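Local coordinates for protein cellulase IBT99 (Metagenomes, PDB 6WBT) that probably hydrolyses 6-phospho-alpha-glucosides as a family 4 glycoside hydrolase that binds NAD and manganese, at residues K22-Q27 with F324-V329; R28-I33 with H334-R339; V154-Y159 with L395-A400; H222-G227 with L253-F258; I298-E303 with L313-V318. All coordinates share one frame; numbering follows the deposited sequence.

Contacts 1, 2 and 3 each join the N-terminal, Rossmann-like part of the chain to its C-terminal part, and so help hold the NAD-binding fold against the rest; contacts 4 and 5 both belong to the C-terminal part. Along the chain, the first halves of contacts 1, 2 and 3 come first, contact 4 and then contact 5 follow, and the partners 324-329, 334-339 and 395-400 close the set. Contacts 1 and 2 are neighbours, centres about 9 Å apart, tied by the K327-E336 salt bridge. Contact 5 touches contact 1 through Y317 and K22. Contact 3 lies across the chain's centre from contacts 1 and 5, about 33 Å from contact 4 between centres; contacts 3 and 4 both touch the third subunit.

Contact 1: K22-Q27 with F324-V329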
# COMPACT_ATOMS: atom_id res chain seq x y z
N LYS A 22 -40.33 5.89 -21.70
CA LYS A 22 -40.94 7.21 -21.54
C LYS A 22 -39.95 8.21 -20.97
O LYS A 22 -39.93 9.38 -21.38
CB LYS A 22 -42.19 7.10 -20.66
CG LYS A 22 -43.11 8.31 -20.72
CD LYS A 22 -42.84 9.30 -19.60
CE LYS A 22 -43.79 10.48 -19.66
NZ LYS A 22 -43.52 11.47 -18.59
N ASP A 23 -39.12 7.78 -20.02
CA ASP A 23 -38.10 8.67 -19.47
C ASP A 23 -37.04 9.01 -20.50
O ASP A 23 -36.42 10.07 -20.42
CB ASP A 23 -37.47 8.03 -18.23
CG ASP A 23 -38.39 8.06 -17.03
OD1 ASP A 23 -38.85 9.16 -16.66
OD2 ASP A 23 -38.65 6.98 -16.46
N LEU A 24 -36.81 8.13 -21.48
CA LEU A 24 -35.89 8.44 -22.56
C LEU A 24 -36.51 9.37 -23.59
O LEU A 24 -35.82 10.22 -24.15
CB LEU A 24 -35.41 7.15 -23.23
CG LEU A 24 -34.41 7.29 -24.38
CD1 LEU A 24 -33.11 7.94 -23.89
CD2 LEU A 24 -34.13 5.95 -25.03
N LEU A 25 -37.82 9.22 -23.85
CA LEU A 25 -38.51 10.10 -24.78
C LEU A 25 -38.68 11.51 -24.23
O LEU A 25 -38.80 12.46 -25.02
CB LEU A 25 -39.87 9.51 -25.15
CG LEU A 25 -39.85 8.21 -25.95
CD1 LEU A 25 -41.27 7.74 -26.25
CD2 LEU A 25 -39.06 8.37 -27.24
N ASP A 26 -38.71 11.67 -22.91
CA ASP A 26 -38.81 13.00 -22.32
C ASP A 26 -37.56 13.83 -22.50
O ASP A 26 -37.59 15.03 -22.24
CB ASP A 26 -39.14 12.89 -20.82
CG ASP A 26 -40.51 12.31 -20.56
OD1 ASP A 26 -41.38 12.40 -21.46
OD2 ASP A 26 -40.72 11.76 -19.46
N GLN A 27 -36.45 13.22 -22.94
CA GLN A 27 -35.22 13.95 -23.22
C GLN A 27 -34.93 13.91 -24.71
O GLN A 27 -33.80 13.64 -25.13
CB GLN A 27 -34.06 13.36 -22.42
CG GLN A 27 -34.27 13.38 -20.92
CD GLN A 27 -34.29 14.79 -20.35
OE1 GLN A 27 -35.15 15.13 -19.55
NE2 GLN A 27 -33.33 15.60 -20.77
N PHE A 324 -32.80 8.59 -13.61
CA PHE A 324 -31.38 8.52 -13.29
C PHE A 324 -30.57 7.85 -14.40
O PHE A 324 -29.45 8.27 -14.69
CB PHE A 324 -31.19 7.77 -11.97
CG PHE A 324 -29.78 7.34 -11.70
CD1 PHE A 324 -28.76 8.28 -11.59
CD2 PHE A 324 -29.46 6.00 -11.55
CE1 PHE A 324 -27.46 7.88 -11.35
CE2 PHE A 324 -28.17 5.60 -11.31
CZ PHE A 324 -27.16 6.55 -11.20
N ILE A 325 -31.14 6.82 -15.04
CA ILE A 325 -30.40 6.11 -16.08
C ILE A 325 -30.29 6.96 -17.34
O ILE A 325 -29.24 6.97 -18.00
CB ILE A 325 -31.08 4.76 -16.37
CG1 ILE A 325 -31.16 3.93 -15.09
CG2 ILE A 325 -30.34 4.00 -17.46
CD1 ILE A 325 -32.17 2.81 -15.14
N VAL A 326 -31.35 7.69 -17.69
CA VAL A 326 -31.30 8.55 -18.86
C VAL A 326 -30.31 9.69 -18.66
O VAL A 326 -29.62 10.11 -19.60
CB VAL A 326 -32.72 9.07 -19.20
CG1 VAL A 326 -32.66 10.13 -20.29
CG2 VAL A 326 -33.61 7.92 -19.62
N LYS A 327 -30.21 10.20 -17.43
CA LYS A 327 -29.25 11.27 -17.14
C LYS A 327 -27.82 10.81 -17.36
O LYS A 327 -26.97 11.61 -17.78
CB LYS A 327 -29.45 11.77 -15.71
CG LYS A 327 -28.47 12.85 -15.28
CD LYS A 327 -28.49 14.04 -16.23
CE LYS A 327 -27.42 15.06 -15.87
NZ LYS A 327 -27.32 16.14 -16.88
N VAL A 328 -27.52 9.54 -17.10
CA VAL A 328 -26.17 9.03 -17.30
C VAL A 328 -25.83 8.97 -18.79
O VAL A 328 -24.79 9.47 -19.22
CB VAL A 328 -26.01 7.65 -16.63
CG1 VAL A 328 -24.72 7.00 -17.07
CG2 VAL A 328 -26.04 7.80 -15.11
N VAL A 329 -26.72 8.37 -19.59
CA VAL A 329 -26.51 8.32 -21.04
C VAL A 329 -26.41 9.73 -21.60
O VAL A 329 -25.54 10.02 -22.44
CB VAL A 329 -27.64 7.53 -21.72
CG1 VAL A 329 -27.39 7.46 -23.22
CG2 VAL A 329 -27.78 6.15 -21.12
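V326 reaches across from helix 321-334 to D23, L24 and Q27, on and just beyond helix 17-25, the first helix of the Rossmann fold. Its two methyls divide the work. CG2 lies against the backbone, 3.6 Å from the O of D23, with L24 CB 4.1 Å away. The other branch, CG1, is anti to the backbone N (chi1 172°) and turns to Q27, whose side chain runs obliquely across the valine. Q27 bends at its second torsion (chi2 -67°), laying its aliphatic part on the methyl while its amide points away from the valine. L24 meets the valine with CB and packs on M83 of strand 81-84; I325 packs on M83 too, so both helices rest on the same strand in the parallel part of the mixed sheet. Nothing polar joins the two segments, and K22 and D26 pair with each other instead, NZ to OD2 at 2.9 Å. The closest approach between side chains is Q27 CG to V326 CG1, 3.7 Å.

Contact 2: R28-I33 with H334-R339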
# COMPACT_ATOMS: atom_id res chain seq x y z
N ARG A 28 -35.95 14.20 -25.52
CA ARG A 28 -35.83 14.02 -26.96
C ARG A 28 -34.95 15.09 -27.59
O ARG A 28 -34.26 14.82 -28.59
CB ARG A 28 -37.22 14.02 -27.60
CG ARG A 28 -37.32 13.23 -28.89
CD ARG A 28 -38.73 12.69 -29.08
NE ARG A 28 -39.75 13.74 -29.06
CZ ARG A 28 -40.52 14.02 -28.01
NH1 ARG A 28 -40.40 13.32 -26.89
NH2 ARG A 28 -41.42 14.99 -28.09
N GLN A 29 -34.94 16.31 -27.04
CA GLN A 29 -34.09 17.36 -27.59
C GLN A 29 -32.62 17.10 -27.29
O GLN A 29 -31.76 17.46 -28.11
CB GLN A 29 -34.50 18.72 -27.03
CG GLN A 29 -35.75 19.31 -27.66
CD GLN A 29 -35.88 20.80 -27.41
OE1 GLN A 29 -36.86 21.43 -27.81
NE2 GLN A 29 -34.88 21.38 -26.75
N LYS A 30 -32.31 16.48 -26.16
CA LYS A 30 -30.92 16.23 -25.78
C LYS A 30 -30.39 14.92 -26.33
O LYS A 30 -29.18 14.80 -26.58
CB LYS A 30 -30.78 16.25 -24.26
CG LYS A 30 -31.28 17.52 -23.59
CD LYS A 30 -30.15 18.31 -22.95
CE LYS A 30 -29.18 18.85 -23.99
NZ LYS A 30 -28.04 19.57 -23.35
N ILE A 31 -31.25 13.93 -26.53
CA ILE A 31 -30.86 12.62 -27.05
C ILE A 31 -31.50 12.46 -28.42
O ILE A 31 -32.73 12.33 -28.53
CB ILE A 31 -31.25 11.48 -26.11
CG1 ILE A 31 -30.40 11.50 -24.84
CG2 ILE A 31 -31.10 10.14 -26.81
CD1 ILE A 31 -30.88 12.45 -23.77
N ASN A 32 -30.68 12.48 -29.47
CA ASN A 32 -31.17 12.35 -30.84
C ASN A 32 -31.32 10.86 -31.15
O ASN A 32 -30.34 10.17 -31.40
CB ASN A 32 -30.22 13.03 -31.82
CG ASN A 32 -30.85 13.26 -33.17
OD1 ASN A 32 -30.51 12.59 -34.15
ND2 ASN A 32 -31.77 14.21 -33.24
N ILE A 33 -32.56 10.38 -31.13
CA ILE A 33 -32.83 8.95 -31.25
C ILE A 33 -33.06 8.61 -32.71
O ILE A 33 -34.09 8.97 -33.29
CB ILE A 33 -34.04 8.54 -30.39
CG1 ILE A 33 -33.79 8.90 -28.92
CG2 ILE A 33 -34.31 7.05 -30.54
CD1 ILE A 33 -34.97 8.62 -28.01
N HIS A 334 -23.29 14.34 -24.27
CA HIS A 334 -22.91 15.75 -24.32
C HIS A 334 -21.79 16.12 -23.37
O HIS A 334 -21.44 17.30 -23.27
CB HIS A 334 -24.14 16.63 -24.03
CG HIS A 334 -25.18 16.58 -25.09
ND1 HIS A 334 -26.43 17.15 -24.94
CD2 HIS A 334 -25.17 16.03 -26.33
CE1 HIS A 334 -27.13 16.96 -26.04
NE2 HIS A 334 -26.39 16.28 -26.90
N ASP A 335 -21.21 15.14 -22.66
CA ASP A 335 -20.11 15.39 -21.72
C ASP A 335 -20.52 16.43 -20.67
O ASP A 335 -19.84 17.43 -20.45
CB ASP A 335 -18.84 15.83 -22.47
CG ASP A 335 -17.62 15.89 -21.58
OD1 ASP A 335 -17.26 14.85 -20.99
OD2 ASP A 335 -17.02 16.97 -21.47
N GLU A 336 -21.66 16.17 -20.03
CA GLU A 336 -22.23 17.12 -19.08
C GLU A 336 -21.53 17.10 -17.72
O GLU A 336 -21.82 17.98 -16.90
CB GLU A 336 -23.72 16.83 -18.88
CG GLU A 336 -24.50 16.69 -20.18
CD GLU A 336 -26.00 16.75 -19.96
OE1 GLU A 336 -26.60 17.81 -20.24
OE2 GLU A 336 -26.57 15.75 -19.49
N ARG A 337 -20.64 16.14 -17.48
CA ARG A 337 -19.90 16.05 -16.22
C ARG A 337 -20.84 15.92 -15.03
O ARG A 337 -20.64 16.54 -13.98
CB ARG A 337 -18.96 17.24 -16.04
CG ARG A 337 -18.10 17.54 -17.26
CD ARG A 337 -17.33 16.31 -17.70
NE ARG A 337 -15.89 16.45 -17.46
CZ ARG A 337 -15.02 16.84 -18.38
NH1 ARG A 337 -15.43 17.14 -19.60
NH2 ARG A 337 -13.73 16.93 -18.07
N SER A 338 -21.88 15.11 -15.19
CA SER A 338 -22.84 14.90 -14.11
C SER A 338 -22.22 14.06 -13.00
O SER A 338 -21.54 13.06 -13.25
CB SER A 338 -24.10 14.21 -14.64
OG SER A 338 -25.06 14.05 -13.62
N ARG A 339 -22.44 14.49 -11.76
CA ARG A 339 -21.88 13.83 -10.58
C ARG A 339 -22.88 12.79 -10.08
O ARG A 339 -23.90 13.14 -9.48
CB ARG A 339 -21.55 14.85 -9.50
CG ARG A 339 -20.79 14.28 -8.31
CD ARG A 339 -20.53 15.36 -7.27
NE ARG A 339 -19.74 14.86 -6.15
CZ ARG A 339 -20.25 14.26 -5.08
NH1 ARG A 339 -21.56 14.07 -4.99
NH2 ARG A 339 -19.45 13.84 -4.11
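The imidazole of H334 has K30 wrapped round its ND1-CE1 side. K30 CE lies in the ring plane, at the edge, 3.4 Å from H334 ND1, whereas the backbone O of K30 comes to 3.0 Å from H334 CE1. To get there the lysine chain bends at its second and third torsions (chi2 -114°, chi3 66°), bringing the ammonium back to the ring. NZ then donates a weak hydrogen bond to H334 ND1, 3.3 Å long. A long salt bridge, 3.9 Å from K30 NZ to E336 OE1, adds a charge on the other segment. The other carboxylate oxygen of E336, OE2, is taken by K327, its stronger partner, so K30 has only a loose share of this glutamate. All three residues sit at the surface. The loop after helix 17-25, leading into strand 33-39, is thereby laid against the turn between helix 321-334 and strand 338-345; I31 packs on I333 of that helix.

Contact 3: V154-Y159 with L395-A400; sequences VAKATY and LLVEAA
Beside the pairing of A157 with V397, T158 grips the carbonyl O of V154 twice. Its backbone N lies 2.8 Å from V154 O, and its hydroxyl OG1 donates to V154 O at 2.6 Å. The hydroxyl donor sits 22° off the carbonyl plane, and with chi1 at 50° the threonine folds back onto its own helix, on the side turned from the partner. The facing side of helix 151-161 carries A157 and K156. V397, from helix 380-402, straddles the alanine with both methyls: CG1 is 3.9 Å from A157 CB, and CG2 is 4.0 Å from the same carbon. K156 flanks the pair, its CD 4.3 Å from V397 CG2, before its chain leads away and its NZ reaches D390, nearer the N-terminal end of helix 380-402. With a methyl as its only side-chain bulk, A157 lets its CA come within 5.7 Å of V397 CA. Between the segments only apolar groups meet, while the lysine-aspartate charge pair ties the same two helices alongside.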
# COMPACT_ATOMS: atom_id res chain seq x y z
N VAL A 154 -21.69 -8.44 -10.70
CA VAL A 154 -21.47 -8.39 -12.14
C VAL A 154 -20.41 -7.36 -12.50
O VAL A 154 -19.66 -7.55 -13.47
CB VAL A 154 -22.80 -8.12 -12.89
CG1 VAL A 154 -23.83 -9.18 -12.53
CG2 VAL A 154 -23.32 -6.72 -12.59
N ALA A 155 -20.30 -6.27 -11.74
CA ALA A 155 -19.29 -5.27 -12.03
C ALA A 155 -17.89 -5.78 -11.71
O ALA A 155 -16.95 -5.55 -12.47
CB ALA A 155 -19.58 -3.98 -11.26
N LYS A 156 -17.74 -6.48 -10.59
CA LYS A 156 -16.45 -7.07 -10.25
C LYS A 156 -16.08 -8.19 -11.21
O LYS A 156 -14.89 -8.40 -11.48
CB LYS A 156 -16.48 -7.59 -8.81
CG LYS A 156 -15.12 -8.02 -8.28
CD LYS A 156 -15.23 -8.63 -6.89
CE LYS A 156 -14.41 -7.85 -5.88
NZ LYS A 156 -14.92 -6.47 -5.69
N ALA A 157 -17.07 -8.90 -11.74
CA ALA A 157 -16.79 -9.98 -12.69
C ALA A 157 -16.46 -9.43 -14.07
O ALA A 157 -15.49 -9.85 -14.70
CB ALA A 157 -17.97 -10.95 -12.76
N THR A 158 -17.27 -8.48 -14.56
CA THR A 158 -17.02 -7.91 -15.88
C THR A 158 -15.71 -7.12 -15.92
O THR A 158 -15.05 -7.08 -16.96
CB THR A 158 -18.19 -7.01 -16.30
OG1 THR A 158 -18.50 -6.09 -15.25
CG2 THR A 158 -19.42 -7.85 -16.63
N TYR A 159 -15.32 -6.50 -14.80
CA TYR A 159 -14.07 -5.75 -14.79
C TYR A 159 -12.86 -6.68 -14.81
O TYR A 159 -11.82 -6.33 -15.38
CB TYR A 159 -14.00 -4.84 -13.57
CG TYR A 159 -12.64 -4.20 -13.37
CD1 TYR A 159 -12.11 -3.34 -14.33
CD2 TYR A 159 -11.88 -4.46 -12.24
CE1 TYR A 159 -10.87 -2.76 -14.16
CE2 TYR A 159 -10.64 -3.89 -12.06
CZ TYR A 159 -10.14 -3.03 -13.03
OH TYR A 159 -8.90 -2.45 -12.86
N LEU A 395 -14.44 -14.15 -4.06
CA LEU A 395 -14.38 -15.60 -4.14
C LEU A 395 -15.47 -16.16 -5.05
O LEU A 395 -15.27 -17.22 -5.67
CB LEU A 395 -14.49 -16.21 -2.74
CG LEU A 395 -13.31 -15.98 -1.79
CD1 LEU A 395 -13.70 -16.31 -0.37
CD2 LEU A 395 -12.10 -16.80 -2.23
N LEU A 396 -16.61 -15.48 -5.14
CA LEU A 396 -17.68 -15.96 -6.00
C LEU A 396 -17.35 -15.74 -7.47
O LEU A 396 -17.74 -16.55 -8.32
CB LEU A 396 -18.99 -15.26 -5.65
CG LEU A 396 -20.26 -15.88 -6.25
CD1 LEU A 396 -20.53 -17.24 -5.63
CD2 LEU A 396 -21.45 -14.95 -6.08
N VAL A 397 -16.64 -14.66 -7.80
CA VAL A 397 -16.21 -14.44 -9.18
C VAL A 397 -15.15 -15.46 -9.58
O VAL A 397 -15.15 -15.97 -10.71
CB VAL A 397 -15.70 -13.00 -9.35
CG1 VAL A 397 -15.14 -12.80 -10.75
CG2 VAL A 397 -16.83 -12.01 -9.09
N GLU A 398 -14.24 -15.79 -8.66
CA GLU A 398 -13.24 -16.82 -8.94
C GLU A 398 -13.88 -18.19 -9.12
O GLU A 398 -13.35 -19.03 -9.85
CB GLU A 398 -12.20 -16.86 -7.82
CG GLU A 398 -11.43 -15.56 -7.64
CD GLU A 398 -10.50 -15.60 -6.45
OE1 GLU A 398 -10.42 -16.66 -5.79
OE2 GLU A 398 -9.85 -14.57 -6.16
N ALA A 399 -15.02 -18.43 -8.46
CA ALA A 399 -15.72 -19.70 -8.63
C ALA A 399 -16.30 -19.84 -10.03
O ALA A 399 -16.39 -20.95 -10.56
CB ALA A 399 -16.81 -19.85 -7.58
N ALA A 400 -16.71 -18.73 -10.64
CA ALA A 400 -17.24 -18.77 -12.00
C ALA A 400 -16.13 -18.90 -13.04
O ALA A 400 -16.34 -19.52 -14.09
CB ALA A 400 -18.07 -17.51 -12.28

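Contact 4: H222-G227 with L253-F258; sequences HVRKYG and LISSMF
Two helices of the C-terminal domain, 216-226 and 251-257, cross here, with V223 and R224 set against S255 and S256. R224 runs extended from CG to NE along the second helix and donates from NE to the backbone O of S255 at 3.1 Å, N-H...O angle 146°. The carbonyl meets the edge of the guanidinium, but the donor stands 36° above the carbonyl's own plane, so the bond misses the lone pairs. The short segments approach to 7.8 Å between axes, running at 127° to each other. Small serines suit such a crossing: S255 OG touches V223 CG1 at 3.6 Å, and S256 OG lies 3.5 Å from R224 CB. Both hydroxyls bond back to carbonyls of their own helix, S255 to S251 and A252, S256 to A252. A leucine in place of R224 would probably leave the S255 carbonyl without this donor. Strand 262-263 touches both helices, L262 on V223 and P263 on S255.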
# COMPACT_ATOMS: atom_id res chain seq x y z
N HIS A 222 -34.19 12.95 11.79
CA HIS A 222 -35.47 12.38 11.39
C HIS A 222 -35.38 10.88 11.17
O HIS A 222 -36.31 10.14 11.50
CB HIS A 222 -35.98 13.07 10.13
CG HIS A 222 -37.24 12.48 9.57
ND1 HIS A 222 -38.48 13.03 9.81
CD2 HIS A 222 -37.44 11.40 8.79
CE1 HIS A 222 -39.40 12.31 9.19
NE2 HIS A 222 -38.80 11.31 8.57
N VAL A 223 -34.26 10.41 10.60
CA VAL A 223 -34.14 8.99 10.26
C VAL A 223 -34.06 8.14 11.53
O VAL A 223 -34.59 7.02 11.57
CB VAL A 223 -32.93 8.77 9.34
CG1 VAL A 223 -32.75 7.29 9.04
CG2 VAL A 223 -33.10 9.56 8.06
N ARG A 224 -33.41 8.65 12.57
CA ARG A 224 -33.27 7.88 13.81
C ARG A 224 -34.61 7.62 14.49
O ARG A 224 -34.71 6.68 15.28
CB ARG A 224 -32.33 8.60 14.77
CG ARG A 224 -30.86 8.44 14.43
CD ARG A 224 -30.01 9.43 15.20
NE ARG A 224 -28.62 9.43 14.74
CZ ARG A 224 -27.73 10.38 15.04
NH1 ARG A 224 -28.09 11.41 15.80
NH2 ARG A 224 -26.49 10.30 14.58
N LYS A 225 -35.63 8.42 14.20
CA LYS A 225 -36.94 8.26 14.81
C LYS A 225 -37.98 7.64 13.88
O LYS A 225 -38.80 6.83 14.33
CB LYS A 225 -37.46 9.61 15.32
CG LYS A 225 -36.86 10.02 16.67
CD LYS A 225 -36.25 11.41 16.63
CE LYS A 225 -37.32 12.49 16.47
NZ LYS A 225 -36.72 13.85 16.56
N TYR A 226 -37.96 8.00 12.59
CA TYR A 226 -38.94 7.49 11.65
C TYR A 226 -38.32 6.76 10.46
O TYR A 226 -39.06 6.28 9.59
CB TYR A 226 -39.83 8.63 11.13
CG TYR A 226 -40.27 9.60 12.19
CD1 TYR A 226 -41.21 9.25 13.15
CD2 TYR A 226 -39.74 10.89 12.24
CE1 TYR A 226 -41.62 10.14 14.12
CE2 TYR A 226 -40.14 11.79 13.21
CZ TYR A 226 -41.08 11.41 14.14
OH TYR A 226 -41.48 12.30 15.11
N GLY A 227 -37.00 6.67 10.39
CA GLY A 227 -36.39 6.08 9.22
C GLY A 227 -36.44 7.03 8.03
O GLY A 227 -36.58 8.25 8.17
N LEU A 253 -33.20 1.97 13.44
CA LEU A 253 -32.36 1.24 14.38
C LEU A 253 -30.89 1.31 13.98
O LEU A 253 -30.02 1.49 14.83
CB LEU A 253 -32.82 -0.21 14.49
CG LEU A 253 -34.09 -0.52 15.30
CD1 LEU A 253 -34.06 0.18 16.65
CD2 LEU A 253 -35.36 -0.16 14.53
N ILE A 254 -30.61 1.16 12.68
CA ILE A 254 -29.22 1.18 12.22
C ILE A 254 -28.62 2.57 12.38
O ILE A 254 -27.46 2.72 12.79
CB ILE A 254 -29.13 0.68 10.77
CG1 ILE A 254 -29.66 -0.75 10.67
CG2 ILE A 254 -27.70 0.76 10.26
CD1 ILE A 254 -29.59 -1.34 9.28
N SER A 255 -29.40 3.61 12.06
CA SER A 255 -28.91 4.98 12.20
C SER A 255 -28.81 5.43 13.65
O SER A 255 -28.19 6.47 13.92
CB SER A 255 -29.81 5.94 11.42
OG SER A 255 -31.15 5.87 11.88
N SER A 256 -29.39 4.68 14.59
CA SER A 256 -29.29 5.02 16.00
C SER A 256 -28.13 4.33 16.70
O SER A 256 -27.56 4.89 17.64
CB SER A 256 -30.60 4.67 16.72
OG SER A 256 -31.69 5.41 16.19
N MSE A 257 -27.77 3.12 16.27
CA MSE A 257 -26.68 2.38 16.88
C MSE A 257 -25.33 2.86 16.36
O MSE A 257 -24.37 2.97 17.12
CB MSE A 257 -26.84 0.88 16.62
CG MSE A 257 -28.15 0.31 17.13
SE MSE A 257 -28.48 -1.53 16.56
CE MSE A 257 -27.09 -2.42 17.58
N PHE A 258 -25.27 3.16 15.07
CA PHE A 258 -24.06 3.65 14.41
C PHE A 258 -24.36 5.05 13.89
O PHE A 258 -25.10 5.21 12.91
CB PHE A 258 -23.63 2.71 13.30
CG PHE A 258 -23.69 1.25 13.68
CD1 PHE A 258 -22.73 0.70 14.51
CD2 PHE A 258 -24.72 0.45 13.22
CE1 PHE A 258 -22.79 -0.64 14.86
CE2 PHE A 258 -24.78 -0.89 13.57
CZ PHE A 258 -23.82 -1.43 14.39

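Contact 5: I298-E303 with L313-V318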
# COMPACT_ATOMS: atom_id res chain seq x y z
N ILE A 298 -48.41 -5.60 -15.79
CA ILE A 298 -47.77 -5.20 -17.03
C ILE A 298 -48.16 -6.16 -18.14
O ILE A 298 -48.15 -5.80 -19.33
CB ILE A 298 -46.24 -5.10 -16.88
CG1 ILE A 298 -45.64 -4.30 -18.03
CG2 ILE A 298 -45.61 -6.49 -16.81
CD1 ILE A 298 -44.33 -3.64 -17.70
N PHE A 299 -48.52 -7.39 -17.78
CA PHE A 299 -49.09 -8.32 -18.74
C PHE A 299 -50.60 -8.19 -18.85
O PHE A 299 -51.18 -8.64 -19.85
CB PHE A 299 -48.70 -9.76 -18.39
CG PHE A 299 -47.24 -10.05 -18.57
CD1 PHE A 299 -46.48 -9.30 -19.46
CD2 PHE A 299 -46.63 -11.07 -17.87
CE1 PHE A 299 -45.13 -9.57 -19.63
CE2 PHE A 299 -45.28 -11.34 -18.04
CZ PHE A 299 -44.53 -10.59 -18.92
N LYS A 300 -51.24 -7.60 -17.85
CA LYS A 300 -52.65 -7.23 -17.97
C LYS A 300 -52.82 -6.08 -18.96
O LYS A 300 -53.75 -6.10 -19.78
CB LYS A 300 -53.21 -6.85 -16.60
CG LYS A 300 -54.54 -6.11 -16.60
CD LYS A 300 -54.34 -4.59 -16.53
CE LYS A 300 -53.29 -4.21 -15.50
NZ LYS A 300 -52.87 -2.79 -15.65
N ALA A 301 -51.94 -5.08 -18.90
CA ALA A 301 -52.02 -3.96 -19.83
C ALA A 301 -51.74 -4.40 -21.26
O ALA A 301 -52.25 -3.78 -22.20
CB ALA A 301 -51.05 -2.86 -19.40
N ALA A 302 -50.94 -5.45 -21.44
CA ALA A 302 -50.72 -5.97 -22.78
C ALA A 302 -51.99 -6.58 -23.35
O ALA A 302 -52.32 -6.36 -24.52
CB ALA A 302 -49.59 -7.01 -22.76
N GLU A 303 -52.72 -7.34 -22.53
CA GLU A 303 -53.99 -7.91 -22.99
C GLU A 303 -55.05 -6.83 -23.17
O GLU A 303 -55.88 -6.93 -24.08
CB GLU A 303 -54.47 -8.97 -22.00
CG GLU A 303 -55.73 -9.72 -22.43
CD GLU A 303 -55.54 -10.51 -23.71
OE1 GLU A 303 -56.53 -10.69 -24.45
OE2 GLU A 303 -54.40 -10.95 -23.99
N LEU A 313 -51.12 4.35 -18.77
CA LEU A 313 -49.68 4.29 -18.94
C LEU A 313 -48.90 4.91 -17.79
O LEU A 313 -47.69 4.67 -17.68
CB LEU A 313 -49.27 4.96 -20.26
CG LEU A 313 -49.66 4.23 -21.54
CD1 LEU A 313 -49.16 4.98 -22.76
CD2 LEU A 313 -49.13 2.80 -21.52
N GLN A 314 -49.55 5.69 -16.92
CA GLN A 314 -48.84 6.27 -15.79
C GLN A 314 -48.53 5.25 -14.71
O GLN A 314 -47.87 5.60 -13.72
CB GLN A 314 -49.63 7.44 -15.19
CG GLN A 314 -50.75 7.02 -14.25
CD GLN A 314 -51.34 8.20 -13.50
OE1 GLN A 314 -52.44 8.66 -13.82
NE2 GLN A 314 -50.62 8.68 -12.50
N GLN A 315 -49.00 4.01 -14.85
CA GLN A 315 -48.63 2.95 -13.92
C GLN A 315 -47.12 2.79 -13.86
O GLN A 315 -46.53 2.67 -12.78
CB GLN A 315 -49.28 1.63 -14.32
CG GLN A 315 -50.75 1.49 -13.97
CD GLN A 315 -51.29 0.12 -14.35
OE1 GLN A 315 -51.43 -0.20 -15.53
NE2 GLN A 315 -51.59 -0.70 -13.35
N PHE A 316 -46.47 2.78 -15.02
CA PHE A 316 -45.05 2.47 -15.13
C PHE A 316 -44.17 3.71 -15.17
O PHE A 316 -42.95 3.58 -15.33
CB PHE A 316 -44.81 1.62 -16.38
CG PHE A 316 -45.95 0.70 -16.72
CD1 PHE A 316 -46.17 -0.45 -15.98
CD2 PHE A 316 -46.80 0.99 -17.77
CE1 PHE A 316 -47.22 -1.30 -16.29
CE2 PHE A 316 -47.86 0.15 -18.08
CZ PHE A 316 -48.07 -1.00 -17.34
N TYR A 317 -44.74 4.90 -15.02
CA TYR A 317 -43.99 6.15 -15.05
C TYR A 317 -43.59 6.63 -13.66
O TYR A 317 -43.43 7.83 -13.44
CB TYR A 317 -44.79 7.25 -15.76
CG TYR A 317 -45.18 6.95 -17.20
CD1 TYR A 317 -44.61 5.89 -17.90
CD2 TYR A 317 -46.13 7.73 -17.85
CE1 TYR A 317 -44.97 5.63 -19.21
CE2 TYR A 317 -46.49 7.47 -19.15
CZ TYR A 317 -45.91 6.42 -19.83
OH TYR A 317 -46.28 6.16 -21.13
N VAL A 318 -43.42 5.70 -12.71
CA VAL A 318 -43.13 6.05 -11.33
C VAL A 318 -41.70 5.68 -10.99
O VAL A 318 -41.12 4.75 -11.57
CB VAL A 318 -44.13 5.37 -10.36
CG1 VAL A 318 -45.54 5.87 -10.62
CG2 VAL A 318 -44.06 3.86 -10.50
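Apolar contacts carry most of this meeting, where the CE1-CZ end of the F316 ring meets both I298 and A301. I298 brings CG1 to 3.8 Å from F316 CE1, while I298 CD1 reaches F316 CD1. A301 stands at the ring edge, near its plane, with CB 4.1 Å from F316 CZ. From its own segment, Q315 lays its CB over the centre of one ring face, 3.9 Å above the plane. If F316 were an alanine, I298 and A301 would probably lose their shared partner and a gap would open between helix and loop. The polar part is slighter: K300, bent at its second and third torsions, brings NZ up to the end of Q315, and the same NZ is hydrogen-bonded to the O of R297. The side chain of I298 is about 7 Å from the bound NAD. Helix 296-306 and the loop leading to helix 321-334 both meet helix 17-25, where P18 packs on I298 and F316, and helix 43-60, which I298 and Y317 touch.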